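Local coordinates for protein transcription elongation factor Spt5 (Methanocaldococcus jannaschii, PDB 3LPE) that pairs with Spt4 and, through its NusG N-terminal (NGN) domain, the part present here, engages RNA polymerase to stimulate transcription elongation, at residues Q37-S42 with K60-E65. Residues are numbered along the deposited sequence; the frame is centred on the assembly and turned at random.
Sequences QLDVYS and KGDVEE
Asp62, near the start of helix 60-67, reaches across to the backbone of Asp39 and forms the single hydrogen bond between 37-42 and 60-65. Asp39 N gives its hydrogen to Asp62 OD1 at 3.1 Å, with an N-H...O angle of 150°; the donor stands well above the carboxylate plane, 59° out of it. Asp62 OD2 is hydrogen-bonded to Thr59 OG1, so the carboxylate links Thr59 to the turn that leads into strand 40-45. That turn is an inverse gamma turn centred on Asp39, closed by a weak bond from Val40 N to Leu38 O. The two carboxylates come near each other, Asp39 OD2 lying 4.2 Å from Asp62 OD1, a proximity that may raise the proton affinity of one of them.

Van der Waals contact falls mainly to Leu38. Leu38 CD2 meets the aliphatic part of Glu65, 3.8 Å from Glu65 CG, and the two side chains cross at about a right angle. Glu65 CG is anti to the backbone N (chi1 -172°), and a bend at chi2 takes the carboxylate away from the leucine. The other methyl, Leu38 CD1, lies against the backbone carbonyl, 4.0 Å from Asp62 O. Val40 CG2 only grazes Asp62 CB, at 4.5 Å.

The contact joins the start of strand 40-45, outermost in this chain's sheet, to the helix following its antiparallel neighbour, strand 52-57, within the NGN domain. Val63 turns from this contact toward the sheet, packing on Val55, Phe13 and Val15. Beyond it, Ser42 pairs with a strand of the RNA polymerase subunit E'' chain, continuing the sheet across the heterodimer interface.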
ATOM      1  N   GLN A  37     -11.165   5.895 -10.973  1.00 39.26           N
ATOM      2  CA  GLN A  37     -11.991   6.361  -9.849  1.00 49.28           C
ATOM      3  C   GLN A  37     -12.646   5.219  -9.078  1.00 41.89           C
ATOM      4  O   GLN A  37     -13.839   5.256  -8.803  1.00 41.77           O
ATOM      5  CB  GLN A  37     -13.060   7.341 -10.344  1.00 43.86           C
ATOM      6  CG  GLN A  37     -12.497   8.574 -11.012  1.00 59.35           C
ATOM      7  CD  GLN A  37     -13.584   9.451 -11.644  1.00 82.45           C
ATOM      8  OE1 GLN A  37     -13.322  10.193 -12.591  1.00 87.21           O
ATOM      9  NE2 GLN A  37     -14.807   9.359 -11.125  1.00 75.69           N
ATOM     10  N   LEU A  38     -11.860   4.197  -8.754  1.00 34.34           N
ATOM     11  CA  LEU A  38     -12.346   3.062  -7.983  1.00 32.57           C
ATOM     12  C   LEU A  38     -12.292   3.381  -6.505  1.00 41.56           C
ATOM     13  O   LEU A  38     -11.441   4.152  -6.065  1.00 31.81           O
ATOM     14  CB  LEU A  38     -11.476   1.840  -8.267  1.00 29.55           C
ATOM     15  CG  LEU A  38     -11.349   1.477  -9.747  1.00 37.60           C
ATOM     16  CD1 LEU A  38     -10.325   0.361  -9.923  1.00 46.48           C
ATOM     17  CD2 LEU A  38     -12.704   1.075 -10.315  1.00 42.67           C
ATOM     18  N   ASP A  39     -13.184   2.773  -5.732  1.00 37.82           N
ATOM     19  CA  ASP A  39     -13.187   2.969  -4.285  1.00 31.64           C
ATOM     20  C   ASP A  39     -12.136   2.081  -3.628  1.00 35.54           C
ATOM     21  O   ASP A  39     -12.458   1.184  -2.850  1.00 35.88           O
ATOM     22  CB  ASP A  39     -14.568   2.687  -3.696  1.00 34.60           C
ATOM     23  CG  ASP A  39     -15.590   3.758  -4.066  1.00 42.56           C
ATOM     24  OD1 ASP A  39     -15.202   4.934  -4.171  1.00 50.20           O
ATOM     25  OD2 ASP A  39     -16.771   3.421  -4.275  1.00 51.86           O
ATOM     26  N   VAL A  40     -10.880   2.355  -3.954  1.00 27.94           N
ATOM     27  CA  VAL A  40      -9.733   1.679  -3.363  1.00 26.96           C
ATOM     28  C   VAL A  40      -9.036   2.709  -2.482  1.00 38.25           C
ATOM     29  O   VAL A  40      -8.710   3.809  -2.940  1.00 27.28           O
ATOM     30  CB  VAL A  40      -8.771   1.172  -4.456  1.00 28.47           C
ATOM     31  CG1 VAL A  40      -7.497   0.591  -3.847  1.00 22.78           C
ATOM     32  CG2 VAL A  40      -9.459   0.140  -5.346  1.00 32.70           C
ATOM     33  N   TYR A  41      -8.811   2.358  -1.221  1.00 24.44           N
ATOM     34  CA  TYR A  41      -8.331   3.328  -0.250  1.00 29.08           C
ATOM     35  C   TYR A  41      -6.866   3.190   0.123  1.00 36.30           C
ATOM     36  O   TYR A  41      -6.202   4.181   0.428  1.00 25.31           O
ATOM     37  CB  TYR A  41      -9.192   3.259   0.999  1.00 34.35           C
ATOM     38  CG  TYR A  41     -10.663   3.342   0.694  1.00 38.49           C
ATOM     39  CD1 TYR A  41     -11.167   4.344  -0.134  1.00 36.14           C
ATOM     40  CD2 TYR A  41     -11.556   2.445   1.255  1.00 35.40           C
ATOM     41  CE1 TYR A  41     -12.533   4.436  -0.407  1.00 30.73           C
ATOM     42  CE2 TYR A  41     -12.915   2.529   0.996  1.00 38.43           C
ATOM     43  CZ  TYR A  41     -13.403   3.529   0.166  1.00 40.27           C
ATOM     44  OH  TYR A  41     -14.757   3.614  -0.083  1.00 41.70           O
ATOM     45  N   SER A  42      -6.353   1.965   0.102  1.00 24.47           N
ATOM     46  CA  SER A  42      -4.934   1.770   0.357  1.00 24.84           C
ATOM     47  C   SER A  42      -4.493   0.431  -0.210  1.00 21.77           C
ATOM     48  O   SER A  42      -5.319  -0.419  -0.488  1.00 21.35           O
ATOM     49  CB  SER A  42      -4.586   1.870   1.851  1.00 23.61           C
ATOM     50  OG  SER A  42      -5.009   0.712   2.547  1.00 28.25           O
ATOM     51  N   LYS A  60     -15.745  -5.927  -3.071  1.00 33.85           N
ATOM     52  CA  LYS A  60     -14.888  -6.861  -3.803  1.00 38.91           C
ATOM     53  C   LYS A  60     -14.850  -6.480  -5.282  1.00 36.84           C
ATOM     54  O   LYS A  60     -13.824  -6.628  -5.965  1.00 30.98           O
ATOM     55  CB  LYS A  60     -15.383  -8.297  -3.640  1.00 40.55           C
ATOM     56  CG  LYS A  60     -14.394  -9.322  -4.225  1.00 42.53           C
ATOM     57  CD  LYS A  60     -14.731 -10.742  -3.841  1.00 48.98           C
ATOM     58  CE  LYS A  60     -13.642 -11.674  -4.355  1.00 56.86           C
ATOM     59  NZ  LYS A  60     -13.868 -13.086  -3.971  1.00 61.27           N
ATOM     60  N   GLY A  61     -15.980  -5.975  -5.778  1.00 33.05           N
ATOM     61  CA  GLY A  61     -16.071  -5.536  -7.158  1.00 43.84           C
ATOM     62  C   GLY A  61     -15.043  -4.481  -7.521  1.00 38.50           C
ATOM     63  O   GLY A  61     -14.535  -4.455  -8.644  1.00 44.51           O
ATOM     64  N   ASP A  62     -14.738  -3.593  -6.577  1.00 38.71           N
ATOM     65  CA  ASP A  62     -13.687  -2.605  -6.800  1.00 33.65           C
ATOM     66  C   ASP A  62     -12.350  -3.288  -7.078  1.00 31.66           C
ATOM     67  O   ASP A  62     -11.601  -2.874  -7.963  1.00 34.39           O
ATOM     68  CB  ASP A  62     -13.567  -1.668  -5.601  1.00 31.82           C
ATOM     69  CG  ASP A  62     -14.749  -0.724  -5.488  1.00 47.63           C
ATOM     70  OD1 ASP A  62     -14.820   0.241  -6.275  1.00 46.17           O
ATOM     71  OD2 ASP A  62     -15.616  -0.954  -4.628  1.00 33.74           O
ATOM     72  N   VAL A  63     -12.058  -4.331  -6.312  1.00 31.71           N
ATOM     73  CA  VAL A  63     -10.804  -5.055  -6.462  1.00 29.18           C
ATOM     74  C   VAL A  63     -10.792  -5.855  -7.771  1.00 29.05           C
ATOM     75  O   VAL A  63      -9.773  -5.948  -8.435  1.00 31.91           O
ATOM     76  CB  VAL A  63     -10.526  -5.979  -5.250  1.00 29.65           C
ATOM     77  CG1 VAL A  63      -9.140  -6.613  -5.363  1.00 26.78           C
ATOM     78  CG2 VAL A  63     -10.610  -5.172  -3.960  1.00 29.69           C
ATOM     79  N   GLU A  64     -11.937  -6.411  -8.143  1.00 40.73           N
ATOM     80  CA  GLU A  64     -12.048  -7.129  -9.400  1.00 36.05           C
ATOM     81  C   GLU A  64     -11.762  -6.204 -10.568  1.00 46.39           C
ATOM     82  O   GLU A  64     -11.041  -6.578 -11.499  1.00 33.28           O
ATOM     83  CB  GLU A  64     -13.445  -7.752  -9.553  1.00 41.04           C
ATOM     84  CG  GLU A  64     -13.787  -8.806  -8.512  1.00 39.95           C
ATOM     85  CD  GLU A  64     -13.168 -10.164  -8.817  1.00 67.31           C
ATOM     86  OE1 GLU A  64     -12.308 -10.236  -9.722  1.00 69.34           O
ATOM     87  OE2 GLU A  64     -13.544 -11.161  -8.156  1.00 65.55           O
ATOM     88  N   GLU A  65     -12.336  -4.998 -10.526  1.00 31.99           N
ATOM     89  CA  GLU A  65     -12.112  -4.032 -11.593  1.00 31.95           C
ATOM     90  C   GLU A  65     -10.667  -3.540 -11.570  1.00 30.84           C
ATOM     91  O   GLU A  65     -10.054  -3.306 -12.615  1.00 36.25           O
ATOM     92  CB  GLU A  65     -13.076  -2.848 -11.478  1.00 40.18           C
ATOM     93  CG  GLU A  65     -13.031  -1.904 -12.682  1.00 53.62           C
ATOM     94  CD  GLU A  65     -13.472  -2.573 -13.979  1.00 53.53           C
ATOM     95  OE1 GLU A  65     -14.093  -3.650 -13.917  1.00 54.60           O
ATOM     96  OE2 GLU A  65     -13.204  -2.022 -15.063  1.00 50.10           O
TER